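SidF, inhibitor of growth family, member 3 (Legionella pneumophila subsp. pneumophila, PDB 4FYE) is a phosphoinositide phosphatase that probably removes the 3-phosphate from phosphatidylinositol 3,4,5-trisphosphate. Local coordinates at residues A127-S132 with A728-F733; R684-E689 with Q722-F727; S122-A127 with N138-E143; G716-I721 with V736-K741. The protein carries 1 engineered substitution. One frame throughout, in Å; residues are numbered along the deposited sequence.

In the fold
The loop that runs from helix 701-712 to helix 733-741 supplies a segment to contacts 1, 2 and 4, so these three fasten one long excursion of the chain near its end. Contacts 1 and 2 lie about 10 Å apart between centres and meet where Ala728 packs against Arg684 and His686. Contact 3 shares Ala127 with contact 1, about 12 Å away between centres, and anchors the other wall of that junction to helix 136-163. Contact 4, its centre about 13 Å from that of contact 1, touches it through Ile721. Contacts 2 and 4 meet through Phe727 and Phe719, both beside helix 652-668; the sequence leading into it resembles a CX5R-type phosphate-binding loop lacking its cysteine.

Contact 1: residues A127-S132 with A728-F733; sequences ADLFSS and ADNGLF
Consecutive Asx turns shape the loop 728-733 where it docks against the loop 127-132, a buried loop-to-loop junction that joins an early part of the chain to a late one, 596 residues apart. In the first turn Asp729 OD2 accepts from Gly731 N, and its other oxygen, OD1, forms a salt bridge with Arg655. In the second, Asn730 OD1 takes the N-H of Leu732 at 3.1 Å. Gly731 closes the first turn and is the middle residue of the second, with a positive phi of 82°, which suits glycine. Asp729 and Asn730 both hold CG in the crowded position between backbone N and carbonyl carbon.

Asn730 has the amide this place calls for: while OD1 serves its own turn, ND2 crosses to Ser131 O at 2.6 Å, arriving nearly along the C=O axis. A weak second bond, at 3.0 Å, joins Asn730 ND2 to Asp128 O. One side chain therefore clasps two carbonyls of the opposite loop, which is itself bent by an Asx turn from Asp128 OD1 to Phe130 N.

Beside this polar clasp, Leu129 splits its branches. CD2 meets CB of Leu732 as the two leucines slide past in opposite directions, and Leu129 CD1 reaches Phe733 CD2 at 3.8 Å. The Phe130 ring takes CB of Leu129 over the centre of one face, while Ala728 O lies at its edge, 3.5 Å from Phe130 CD1.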
loop_
_atom_site.group_PDB
_atom_site.type_symbol
_atom_site.label_atom_id
_atom_site.label_comp_id
_atom_site.label_asym_id
_atom_site.label_seq_id
_atom_site.Cartn_x
_atom_site.Cartn_y
_atom_site.Cartn_z
ATOM N N ALA A 127 16.035 12.551 -18.464
ATOM C CA ALA A 127 14.778 13.269 -18.550
ATOM C C ALA A 127 14.780 14.303 -17.459
ATOM O O ALA A 127 15.556 14.204 -16.530
ATOM C CB ALA A 127 13.603 12.327 -18.364
ATOM N N ASP A 128 13.922 15.307 -17.590
ATOM C CA ASP A 128 13.578 16.177 -16.490
ATOM C C ASP A 128 12.076 16.015 -16.242
ATOM O O ASP A 128 11.229 16.331 -17.115
ATOM C CB ASP A 128 13.920 17.610 -16.796
ATOM C CG ASP A 128 13.466 18.584 -15.650
ATOM O OD1 ASP A 128 13.155 18.132 -14.495
ATOM O OD2 ASP A 128 13.423 19.821 -15.907
ATOM N N LEU A 129 11.757 15.473 -15.082
ATOM C CA LEU A 129 10.391 15.163 -14.656
ATOM C C LEU A 129 9.601 16.415 -14.300
ATOM O O LEU A 129 8.362 16.342 -14.236
ATOM C CB LEU A 129 10.393 14.347 -13.379
ATOM C CG LEU A 129 10.684 12.835 -13.457
ATOM C CD1 LEU A 129 10.379 12.203 -12.120
ATOM C CD2 LEU A 129 9.941 12.096 -14.548
ATOM N N PHE A 130 10.263 17.565 -14.130
ATOM C CA PHE A 130 9.536 18.660 -13.491
ATOM C C PHE A 130 9.413 19.783 -14.437
ATOM O O PHE A 130 9.278 20.889 -14.074
ATOM C CB PHE A 130 10.248 19.111 -12.247
ATOM C CG PHE A 130 10.451 17.985 -11.298
ATOM C CD1 PHE A 130 9.319 17.256 -10.813
ATOM C CD2 PHE A 130 11.742 17.576 -10.931
ATOM C CE1 PHE A 130 9.492 16.173 -9.973
ATOM C CE2 PHE A 130 11.906 16.483 -10.089
ATOM C CZ PHE A 130 10.768 15.792 -9.601
ATOM N N SER A 131 9.385 19.414 -15.676
ATOM C CA SER A 131 9.327 20.292 -16.772
ATOM C C SER A 131 8.371 19.647 -17.770
ATOM O O SER A 131 8.073 18.419 -17.698
ATOM C CB SER A 131 10.725 20.117 -17.417
ATOM O OG SER A 131 10.919 21.243 -18.104
ATOM N N SER A 132 8.049 20.354 -18.822
ATOM C CA SER A 132 7.167 19.774 -19.827
ATOM C C SER A 132 7.727 18.602 -20.653
ATOM O O SER A 132 8.871 18.645 -21.111
ATOM C CB SER A 132 6.645 20.875 -20.735
ATOM O OG SER A 132 6.265 20.273 -21.931
ATOM N N ALA A 728 3.613 17.153 -9.327
ATOM C CA ALA A 728 4.836 17.869 -9.648
ATOM C C ALA A 728 5.481 17.302 -10.906
ATOM O O ALA A 728 6.001 18.042 -11.747
ATOM C CB ALA A 728 5.795 17.781 -8.497
ATOM N N ASP A 729 5.415 15.995 -11.089
ATOM C CA ASP A 729 6.171 15.377 -12.191
ATOM C C ASP A 729 5.286 15.184 -13.474
ATOM O O ASP A 729 4.078 15.322 -13.464
ATOM C CB ASP A 729 6.728 14.042 -11.772
ATOM C CG ASP A 729 5.656 12.992 -11.734
ATOM O OD1 ASP A 729 4.843 13.084 -10.792
ATOM O OD2 ASP A 729 5.537 12.154 -12.680
ATOM N N ASN A 730 5.907 14.843 -14.585
ATOM C CA ASN A 730 5.216 14.859 -15.825
ATOM C C ASN A 730 4.998 13.413 -16.389
ATOM O O ASN A 730 4.718 13.264 -17.573
ATOM C CB ASN A 730 6.047 15.673 -16.775
ATOM C CG ASN A 730 7.469 15.060 -17.068
ATOM O OD1 ASN A 730 7.777 13.933 -16.713
ATOM N ND2 ASN A 730 8.306 15.815 -17.775
ATOM N N GLY A 731 5.198 12.388 -15.547
ATOM C CA GLY A 731 4.917 10.989 -15.863
ATOM C C GLY A 731 6.004 10.273 -16.650
ATOM O O GLY A 731 5.844 9.111 -16.979
ATOM N N LEU A 732 7.130 10.917 -16.969
ATOM C CA LEU A 732 8.137 10.239 -17.813
ATOM C C LEU A 732 8.707 8.904 -17.304
ATOM O O LEU A 732 9.234 8.085 -18.107
ATOM C CB LEU A 732 9.282 11.189 -18.191
ATOM C CG LEU A 732 8.881 12.173 -19.298
ATOM C CD1 LEU A 732 10.079 13.057 -19.647
ATOM C CD2 LEU A 732 8.391 11.402 -20.519
ATOM N N PHE A 733 8.704 8.694 -15.992
ATOM C CA PHE A 733 8.984 7.368 -15.467
ATOM C C PHE A 733 8.063 6.298 -16.050
ATOM O O PHE A 733 8.478 5.134 -16.123
ATOM C CB PHE A 733 9.085 7.318 -13.911
ATOM C CG PHE A 733 10.512 7.494 -13.402
ATOM C CD1 PHE A 733 11.521 6.666 -13.853
ATOM C CD2 PHE A 733 10.831 8.481 -12.479
ATOM C CE1 PHE A 733 12.834 6.795 -13.402
ATOM C CE2 PHE A 733 12.144 8.617 -12.007
ATOM C CZ PHE A 733 13.152 7.776 -12.477
#

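Contact 2: residues R684-E689 with Q722-F727; sequences RTHGKE and QDKANF
A positive phi of 67° at His686 turns the backbone so that its side chain faces the loop 722-727, and chi1 of -39° sets CG beside the backbone N and anti to the carbonyl carbon. Arg684 is bent instead at chi2 and chi3, the first at 116°, which folds its chain along the backbone of residues 725-727.

The imidazole then works with its edge. His686 NE2 donates to Phe727 O at 2.7 Å, with the acceptor close to the ring plane and the donor nearly along the C=O axis. Lys724 O also lies at this edge, 3.2 Å from His686 NE2. A histidine suits the position because a flat ring with an N-H at its edge can meet a carbonyl in its own plane. The Lys724 ammonium stands 5.2 Å from the ring, Lys724 NZ to His686 ND1, and could disfavour a charged imidazole.

The second tie is between backbones: Arg684 N donates to Ala725 O at 2.8 Å, in the carbonyl plane and on a lone pair. That carbonyl belongs to a short 3-10 turn, 724-726, whose start is secured by an Asx turn from Asp723 OD1 to Ala725 N, 3.0 Å. The small methyl of Ala725 lets the chains come close, while Arg684 CD packs 3.6 Å from Phe727 C. Asn726 O lies over one face of the guanidinium, near its rim.

Beyond these segments the guanidinium is held by Asp697 of helix 692-699 and by the carbonyls of Phe679 and His682, and the Phe727 ring forms cation-pi pairs with Arg655 and Lys659 of helix 652-668.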
loop_
_atom_site.group_PDB
_atom_site.type_symbol
_atom_site.label_atom_id
_atom_site.label_comp_id
_atom_site.label_asym_id
_atom_site.label_seq_id
_atom_site.Cartn_x
_atom_site.Cartn_y
_atom_site.Cartn_z
ATOM N N ARG A 684 -0.299 22.290 -8.915
ATOM C CA ARG A 684 1.128 22.313 -9.317
ATOM C C ARG A 684 1.290 23.013 -10.640
ATOM O O ARG A 684 0.425 22.893 -11.520
ATOM C CB ARG A 684 1.752 20.906 -9.351
ATOM C CG ARG A 684 2.277 20.454 -8.010
ATOM C CD ARG A 684 1.560 19.223 -7.426
ATOM N NE ARG A 684 0.412 19.549 -6.597
ATOM C CZ ARG A 684 0.054 18.979 -5.429
ATOM N NH1 ARG A 684 0.750 18.037 -4.832
ATOM N NH2 ARG A 684 -1.051 19.425 -4.820
ATOM N N THR A 685 2.372 23.775 -10.789
ATOM C CA THR A 685 2.578 24.579 -12.014
ATOM C C THR A 685 3.812 24.205 -12.804
ATOM O O THR A 685 3.905 24.652 -13.917
ATOM C CB THR A 685 2.660 26.085 -11.725
ATOM O OG1 THR A 685 3.705 26.302 -10.776
ATOM C CG2 THR A 685 1.356 26.604 -11.122
ATOM N N HIS A 686 4.748 23.412 -12.265
ATOM C CA HIS A 686 5.864 22.865 -13.088
ATOM C C HIS A 686 6.832 23.930 -13.585
ATOM O O HIS A 686 7.576 23.715 -14.539
ATOM C CB HIS A 686 5.333 22.028 -14.276
ATOM C CG HIS A 686 4.135 21.185 -13.913
ATOM N ND1 HIS A 686 2.859 21.548 -14.211
ATOM C CD2 HIS A 686 4.042 19.990 -13.193
ATOM C CE1 HIS A 686 2.015 20.612 -13.740
ATOM N NE2 HIS A 686 2.742 19.677 -13.096
ATOM N N GLY A 687 6.816 25.069 -12.918
ATOM C CA GLY A 687 7.550 26.270 -13.319
ATOM C C GLY A 687 8.992 26.267 -12.846
ATOM O O GLY A 687 9.446 25.317 -12.197
ATOM N N LYS A 688 9.742 27.306 -13.178
ATOM C CA LYS A 688 11.080 27.348 -12.635
ATOM C C LYS A 688 11.016 27.824 -11.181
ATOM O O LYS A 688 11.907 27.544 -10.403
ATOM C CB LYS A 688 12.003 28.193 -13.472
ATOM C CG LYS A 688 11.551 29.604 -13.747
ATOM C CD LYS A 688 12.504 30.108 -14.810
ATOM C CE LYS A 688 12.810 31.572 -14.580
ATOM N NZ LYS A 688 13.923 31.893 -15.509
ATOM N N GLU A 689 9.924 28.475 -10.806
ATOM C CA GLU A 689 9.718 28.895 -9.425
ATOM C C GLU A 689 8.431 28.222 -8.959
ATOM O O GLU A 689 7.409 28.361 -9.626
ATOM C CB GLU A 689 9.575 30.420 -9.388
ATOM C CG GLU A 689 10.169 31.043 -8.146
ATOM C CD GLU A 689 11.690 30.909 -8.075
ATOM O OE1 GLU A 689 12.161 30.383 -7.036
ATOM O OE2 GLU A 689 12.403 31.323 -9.038
ATOM N N GLN A 722 -4.285 12.337 -15.085
ATOM C CA GLN A 722 -5.572 12.749 -15.625
ATOM C C GLN A 722 -5.699 14.228 -15.655
ATOM O O GLN A 722 -6.296 14.746 -16.564
ATOM C CB GLN A 722 -6.742 12.217 -14.789
ATOM C CG GLN A 722 -6.941 10.706 -14.964
ATOM C CD GLN A 722 -7.062 10.281 -16.404
ATOM O OE1 GLN A 722 -6.145 9.692 -16.952
ATOM N NE2 GLN A 722 -8.188 10.585 -17.029
ATOM N N ASP A 723 -5.219 14.890 -14.602
ATOM C CA ASP A 723 -5.108 16.333 -14.552
ATOM C C ASP A 723 -3.688 16.797 -14.050
ATOM O O ASP A 723 -3.268 16.482 -12.906
ATOM C CB ASP A 723 -6.224 16.881 -13.674
ATOM C CG ASP A 723 -6.114 18.367 -13.479
ATOM O OD1 ASP A 723 -5.046 18.930 -13.860
ATOM O OD2 ASP A 723 -7.048 18.978 -12.915
ATOM N N LYS A 724 -2.955 17.532 -14.903
ATOM C CA LYS A 724 -1.485 17.617 -14.757
ATOM C C LYS A 724 -1.166 18.459 -13.488
ATOM O O LYS A 724 -0.126 18.342 -12.869
ATOM C CB LYS A 724 -0.799 18.192 -15.996
ATOM C CG LYS A 724 -1.224 19.618 -16.240
ATOM C CD LYS A 724 -0.429 20.292 -17.345
ATOM C CE LYS A 724 -0.716 21.803 -17.273
ATOM N NZ LYS A 724 -0.117 22.688 -18.310
ATOM N N ALA A 725 -2.122 19.263 -13.061
ATOM C CA ALA A 725 -1.913 20.094 -11.911
ATOM C C ALA A 725 -1.925 19.322 -10.580
ATOM O O ALA A 725 -1.520 19.883 -9.541
ATOM C CB ALA A 725 -2.950 21.184 -11.943
ATOM N N ASN A 726 -2.358 18.047 -10.632
ATOM C CA ASN A 726 -2.270 17.093 -9.497
ATOM C C ASN A 726 -0.903 16.583 -9.104
ATOM O O ASN A 726 -0.788 16.062 -7.983
ATOM C CB ASN A 726 -3.171 15.872 -9.690
ATOM C CG ASN A 726 -4.658 16.225 -9.597
ATOM O OD1 ASN A 726 -5.006 17.212 -8.967
ATOM N ND2 ASN A 726 -5.537 15.406 -10.227
ATOM N N PHE A 727 0.121 16.720 -9.980
ATOM C CA PHE A 727 1.429 16.177 -9.677
ATOM C C PHE A 727 2.580 17.071 -10.149
ATOM O O PHE A 727 2.532 17.675 -11.230
ATOM C CB PHE A 727 1.534 14.783 -10.304
ATOM C CG PHE A 727 0.593 13.776 -9.686
ATOM C CD1 PHE A 727 0.927 13.120 -8.529
ATOM C CD2 PHE A 727 -0.633 13.477 -10.296
ATOM C CE1 PHE A 727 0.039 12.197 -7.964
ATOM C CE2 PHE A 727 -1.493 12.547 -9.762
ATOM C CZ PHE A 727 -1.164 11.926 -8.569
#

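Contact 3: residues S122-A127 with N138-E143; sequences SDKAKA and NKDFLE
The opening turns of helix 136-163 are packed against the loop that leads from helix 98-119 towards it, so the connecting loop folds back on the helix it introduces. Phe141 is the centrepiece. Its CG stands anti to the backbone N (chi1 167°), which carries the ring out beside the loop and presents a face to Ala127. CB of Ala127 lies 3.4 Å from the centroid of the Phe141 ring, only 5° off the normal, a CH-pi contact almost exactly over the middle of the ring. A residue with just a methyl group fits so close an approach. At the edge of the same ring, Ala125 O approaches Phe141 CD1 to 3.3 Å, where the ring hydrogens are slightly positive. The loop also meets the helix backbone: Lys124 O faces CA of Phe141 at 3.3 Å in a CA-H...O contact.

Nearer the solvent, Lys124 crosses Asp140 obliquely, extended except for its last torsion, with chi4 at -58°. Its carbon chain runs over CB of Asp140 and brings Lys124 NZ to Asp140 OD2 at 3.4 Å, a long salt bridge with a weak hydrogen bond. Val71, from helix 71-92, also packs on Phe141.

The chemistry implies a division of labour: the aromatic-methyl contact is close and buried, while the salt bridge at the margin is loose and probably adds little. Asp140, near the positive end of the helix dipole, would be favoured there as an anion.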
loop_
_atom_site.group_PDB
_atom_site.type_symbol
_atom_site.label_atom_id
_atom_site.label_comp_id
_atom_site.label_asym_id
_atom_site.label_seq_id
_atom_site.Cartn_x
_atom_site.Cartn_y
_atom_site.Cartn_z
ATOM N N SER A 122 25.149 11.027 -23.627
ATOM C CA SER A 122 24.882 11.131 -22.215
ATOM C C SER A 122 23.888 12.203 -21.829
ATOM O O SER A 122 23.036 11.980 -20.976
ATOM C CB SER A 122 26.186 11.387 -21.498
ATOM O OG SER A 122 26.699 10.132 -21.124
ATOM N N ASP A 123 23.975 13.330 -22.501
ATOM C CA ASP A 123 23.186 14.473 -22.134
ATOM C C ASP A 123 21.833 14.481 -22.808
ATOM O O ASP A 123 20.965 15.239 -22.387
ATOM C CB ASP A 123 23.950 15.775 -22.390
ATOM C CG ASP A 123 24.823 16.177 -21.186
ATOM O OD1 ASP A 123 24.416 15.918 -20.015
ATOM O OD2 ASP A 123 25.918 16.733 -21.407
ATOM N N LYS A 124 21.601 13.633 -23.809
ATOM C CA LYS A 124 20.232 13.497 -24.228
ATOM C C LYS A 124 19.589 12.314 -23.501
ATOM O O LYS A 124 18.410 12.051 -23.657
ATOM C CB LYS A 124 20.081 13.363 -25.716
ATOM C CG LYS A 124 20.655 14.484 -26.590
ATOM C CD LYS A 124 20.438 14.050 -28.048
ATOM C CE LYS A 124 21.063 14.969 -29.096
ATOM N NZ LYS A 124 20.521 16.349 -28.955
ATOM N N ALA A 125 20.346 11.601 -22.684
ATOM C CA ALA A 125 19.828 10.382 -22.063
ATOM C C ALA A 125 18.958 10.675 -20.870
ATOM O O ALA A 125 18.291 9.802 -20.382
ATOM C CB ALA A 125 20.985 9.490 -21.635
ATOM N N LYS A 126 18.975 11.890 -20.363
ATOM C CA LYS A 126 18.330 12.132 -19.057
ATOM C C LYS A 126 17.046 12.888 -19.249
ATOM O O LYS A 126 16.965 13.764 -20.096
ATOM C CB LYS A 126 19.244 12.875 -18.057
ATOM C CG LYS A 126 20.609 12.215 -17.832
ATOM C CD LYS A 126 21.344 12.870 -16.647
ATOM C CE LYS A 126 22.762 13.272 -17.040
ATOM N NZ LYS A 126 23.394 14.327 -16.177
ATOM N N ALA A 127 16.035 12.551 -18.464
ATOM C CA ALA A 127 14.778 13.269 -18.550
ATOM C C ALA A 127 14.780 14.303 -17.459
ATOM O O ALA A 127 15.556 14.204 -16.530
ATOM C CB ALA A 127 13.603 12.327 -18.364
ATOM N N ASN A 138 13.334 17.046 -23.211
ATOM C CA ASN A 138 12.564 15.811 -23.010
ATOM C C ASN A 138 12.194 15.074 -24.335
ATOM O O ASN A 138 12.089 13.879 -24.372
ATOM C CB ASN A 138 11.350 16.055 -22.100
ATOM C CG ASN A 138 11.729 16.282 -20.603
ATOM O OD1 ASN A 138 11.074 17.039 -19.887
ATOM N ND2 ASN A 138 12.620 15.469 -20.099
ATOM N N LYS A 139 12.069 15.801 -25.426
ATOM C CA LYS A 139 11.794 15.237 -26.729
ATOM C C LYS A 139 12.981 14.430 -27.190
ATOM O O LYS A 139 12.826 13.340 -27.798
ATOM C CB LYS A 139 11.569 16.357 -27.757
ATOM C CG LYS A 139 10.098 16.785 -27.843
ATOM C CD LYS A 139 9.791 17.366 -29.218
ATOM C CE LYS A 139 9.561 18.851 -29.180
ATOM N NZ LYS A 139 10.002 19.496 -30.457
ATOM N N ASP A 140 14.162 14.954 -26.885
ATOM C CA ASP A 140 15.388 14.199 -27.105
ATOM C C ASP A 140 15.491 12.944 -26.242
ATOM O O ASP A 140 15.817 11.845 -26.748
ATOM C CB ASP A 140 16.581 15.107 -26.884
ATOM C CG ASP A 140 16.752 16.095 -28.019
ATOM O OD1 ASP A 140 16.178 15.828 -29.114
ATOM O OD2 ASP A 140 17.451 17.126 -27.826
ATOM N N PHE A 141 15.193 13.103 -24.947
ATOM C CA PHE A 141 15.098 11.968 -24.077
ATOM C C PHE A 141 14.165 10.943 -24.673
ATOM O O PHE A 141 14.582 9.772 -24.770
ATOM C CB PHE A 141 14.626 12.364 -22.690
ATOM C CG PHE A 141 14.216 11.209 -21.828
ATOM C CD1 PHE A 141 15.146 10.553 -21.052
ATOM C CD2 PHE A 141 12.904 10.832 -21.735
ATOM C CE1 PHE A 141 14.768 9.517 -20.190
ATOM C CE2 PHE A 141 12.505 9.781 -20.895
ATOM C CZ PHE A 141 13.430 9.125 -20.127
ATOM N N LEU A 142 12.934 11.353 -25.072
ATOM C CA LEU A 142 11.988 10.395 -25.733
ATOM C C LEU A 142 12.586 9.725 -26.945
ATOM O O LEU A 142 12.392 8.497 -27.124
ATOM C CB LEU A 142 10.628 10.988 -26.108
ATOM C CG LEU A 142 9.902 11.223 -24.795
ATOM C CD1 LEU A 142 8.808 12.287 -24.874
ATOM C CD2 LEU A 142 9.334 9.937 -24.317
ATOM N N GLU A 143 13.363 10.478 -27.749
ATOM C CA GLU A 143 13.905 9.845 -28.936
ATOM C C GLU A 143 14.923 8.830 -28.557
ATOM O O GLU A 143 15.069 7.865 -29.246
ATOM C CB GLU A 143 14.587 10.801 -29.899
ATOM C CG GLU A 143 13.607 11.589 -30.726
ATOM C CD GLU A 143 14.274 12.618 -31.635
ATOM O OE1 GLU A 143 15.347 12.299 -32.224
ATOM O OE2 GLU A 143 13.704 13.738 -31.753
#

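Contact 4: residues G716-I721 with V736-K741; sequences GGKFEI and VANFAK
Loop-on-helix packing brings the loop 716-721 up against the middle of the short helix 733-741, which is kinked where the N of 739 and 740 lacks the bond to the turn before and has 3-10-like bonds such as Phe739 N to Val736 O, 2.8 Å.

The apolar contacts come first. Ala737 CB meets CA of Gly716 at 3.8 Å, an approach possible because glycine has no side chain on that face. The backbone of Gly716, with phi near 163° and psi near -136°, also lies where glycine is at home. Ala737 CB also touches Lys718 CG at 3.8 Å, so the lysine's carbon chain, bent at chi2, shelters it from another side.

The polar part is looser. Lys718 crosses Asn738 at about a right angle and lays CE 3.0 Å from Asn738 OD1, while Lys718 NZ remains 3.6 Å from that oxygen. A lysine suits this edge because its aliphatic stem packs while its ammonium can probably remain towards solvent. Behind the contact, Phe739 fills in against Val148 and Leu152 of helix 136-163. Asn738 OD1 also receives a weak bond from Lys741 NZ at 3.4 Å, probably tempering the repulsion between Lys718 NZ and Lys741 NZ, 4.9 Å apart.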
loop_
_atom_site.group_PDB
_atom_site.type_symbol
_atom_site.label_atom_id
_atom_site.label_comp_id
_atom_site.label_asym_id
_atom_site.label_seq_id
_atom_site.Cartn_x
_atom_site.Cartn_y
_atom_site.Cartn_z
ATOM N N GLY A 716 9.775 3.080 -12.805
ATOM C CA GLY A 716 8.459 3.328 -13.289
ATOM C C GLY A 716 7.552 3.847 -12.181
ATOM O O GLY A 716 7.983 4.522 -11.256
ATOM N N GLY A 717 6.361 3.255 -12.224
ATOM C CA GLY A 717 5.139 3.890 -12.069
ATOM C C GLY A 717 4.737 4.249 -13.490
ATOM O O GLY A 717 5.396 5.070 -14.109
ATOM N N LYS A 718 3.632 3.707 -13.962
ATOM C CA LYS A 718 3.100 4.000 -15.292
ATOM C C LYS A 718 1.717 4.655 -15.296
ATOM O O LYS A 718 1.049 4.626 -16.322
ATOM C CB LYS A 718 2.907 2.673 -16.049
ATOM C CG LYS A 718 3.395 2.743 -17.460
ATOM C CD LYS A 718 2.345 2.258 -18.443
ATOM C CE LYS A 718 2.604 2.816 -19.845
ATOM N NZ LYS A 718 1.510 2.462 -20.802
ATOM N N PHE A 719 1.244 5.162 -14.171
ATOM C CA PHE A 719 -0.046 5.865 -14.077
ATOM C C PHE A 719 -0.269 6.997 -15.123
ATOM O O PHE A 719 0.547 7.893 -15.225
ATOM C CB PHE A 719 -0.204 6.472 -12.691
ATOM C CG PHE A 719 -1.470 7.308 -12.546
ATOM C CD1 PHE A 719 -2.731 6.707 -12.683
ATOM C CD2 PHE A 719 -1.405 8.692 -12.305
ATOM C CE1 PHE A 719 -3.885 7.454 -12.564
ATOM C CE2 PHE A 719 -2.568 9.416 -12.166
ATOM C CZ PHE A 719 -3.798 8.811 -12.293
ATOM N N GLU A 720 -1.394 7.010 -15.842
ATOM C CA GLU A 720 -1.636 8.131 -16.752
ATOM C C GLU A 720 -2.244 9.280 -16.025
ATOM O O GLU A 720 -3.411 9.220 -15.617
ATOM C CB GLU A 720 -2.536 7.726 -17.865
ATOM C CG GLU A 720 -1.834 6.800 -18.824
ATOM C CD GLU A 720 -2.800 6.175 -19.812
ATOM O OE1 GLU A 720 -2.818 4.920 -19.877
ATOM O OE2 GLU A 720 -3.546 6.937 -20.492
ATOM N N ILE A 721 -1.466 10.349 -15.866
ATOM C CA ILE A 721 -1.967 11.493 -15.149
ATOM C C ILE A 721 -3.238 12.007 -15.859
ATOM O O ILE A 721 -3.259 12.054 -17.080
ATOM C CB ILE A 721 -0.883 12.567 -14.966
ATOM C CG1 ILE A 721 0.222 12.014 -14.033
ATOM C CG2 ILE A 721 -1.489 13.812 -14.364
ATOM C CD1 ILE A 721 1.576 12.745 -14.137
ATOM N N VAL A 736 9.721 4.620 -19.097
ATOM C CA VAL A 736 10.702 3.640 -18.746
ATOM C C VAL A 736 10.007 2.363 -18.285
ATOM O O VAL A 736 10.438 1.250 -18.631
ATOM C CB VAL A 736 11.577 4.168 -17.612
ATOM C CG1 VAL A 736 12.429 3.039 -17.087
ATOM C CG2 VAL A 736 12.485 5.231 -18.158
ATOM N N ALA A 737 8.963 2.511 -17.476
ATOM C CA ALA A 737 8.169 1.340 -17.046
ATOM C C ALA A 737 7.817 0.433 -18.220
ATOM O O ALA A 737 7.883 -0.789 -18.082
ATOM C CB ALA A 737 6.878 1.728 -16.315
ATOM N N ASN A 738 7.458 0.997 -19.365
ATOM C CA ASN A 738 7.281 0.127 -20.554
ATOM C C ASN A 738 8.309 -0.953 -20.725
ATOM O O ASN A 738 7.946 -2.035 -21.115
ATOM C CB ASN A 738 7.137 0.961 -21.805
ATOM C CG ASN A 738 5.831 1.738 -21.790
ATOM O OD1 ASN A 738 4.846 1.273 -21.181
ATOM N ND2 ASN A 738 5.808 2.923 -22.401
ATOM N N PHE A 739 9.573 -0.677 -20.444
ATOM C CA PHE A 739 10.619 -1.665 -20.650
ATOM C C PHE A 739 10.230 -3.029 -20.104
ATOM O O PHE A 739 10.539 -4.050 -20.699
ATOM C CB PHE A 739 11.928 -1.214 -20.013
ATOM C CG PHE A 739 12.637 -0.139 -20.773
ATOM C CD1 PHE A 739 12.077 0.411 -21.902
ATOM C CD2 PHE A 739 13.862 0.324 -20.349
ATOM C CE1 PHE A 739 12.725 1.406 -22.598
ATOM C CE2 PHE A 739 14.519 1.316 -21.040
ATOM C CZ PHE A 739 13.948 1.857 -22.168
ATOM N N ALA A 740 9.560 -3.036 -18.962
ATOM C CA ALA A 740 9.150 -4.269 -18.307
ATOM C C ALA A 740 8.174 -5.069 -19.154
ATOM O O ALA A 740 8.200 -6.289 -19.165
ATOM C CB ALA A 740 8.547 -3.966 -16.952
ATOM N N LYS A 741 7.277 -4.364 -19.820
ATOM C CA LYS A 741 6.282 -4.977 -20.687
ATOM C C LYS A 741 6.791 -5.706 -21.934
ATOM O O LYS A 741 6.235 -6.729 -22.312
ATOM C CB LYS A 741 5.208 -3.961 -21.069
ATOM C CG LYS A 741 4.186 -3.727 -19.975
ATOM C CD LYS A 741 3.534 -2.368 -20.118
ATOM C CE LYS A 741 2.794 -2.254 -21.436
ATOM N NZ LYS A 741 3.620 -1.606 -22.489
#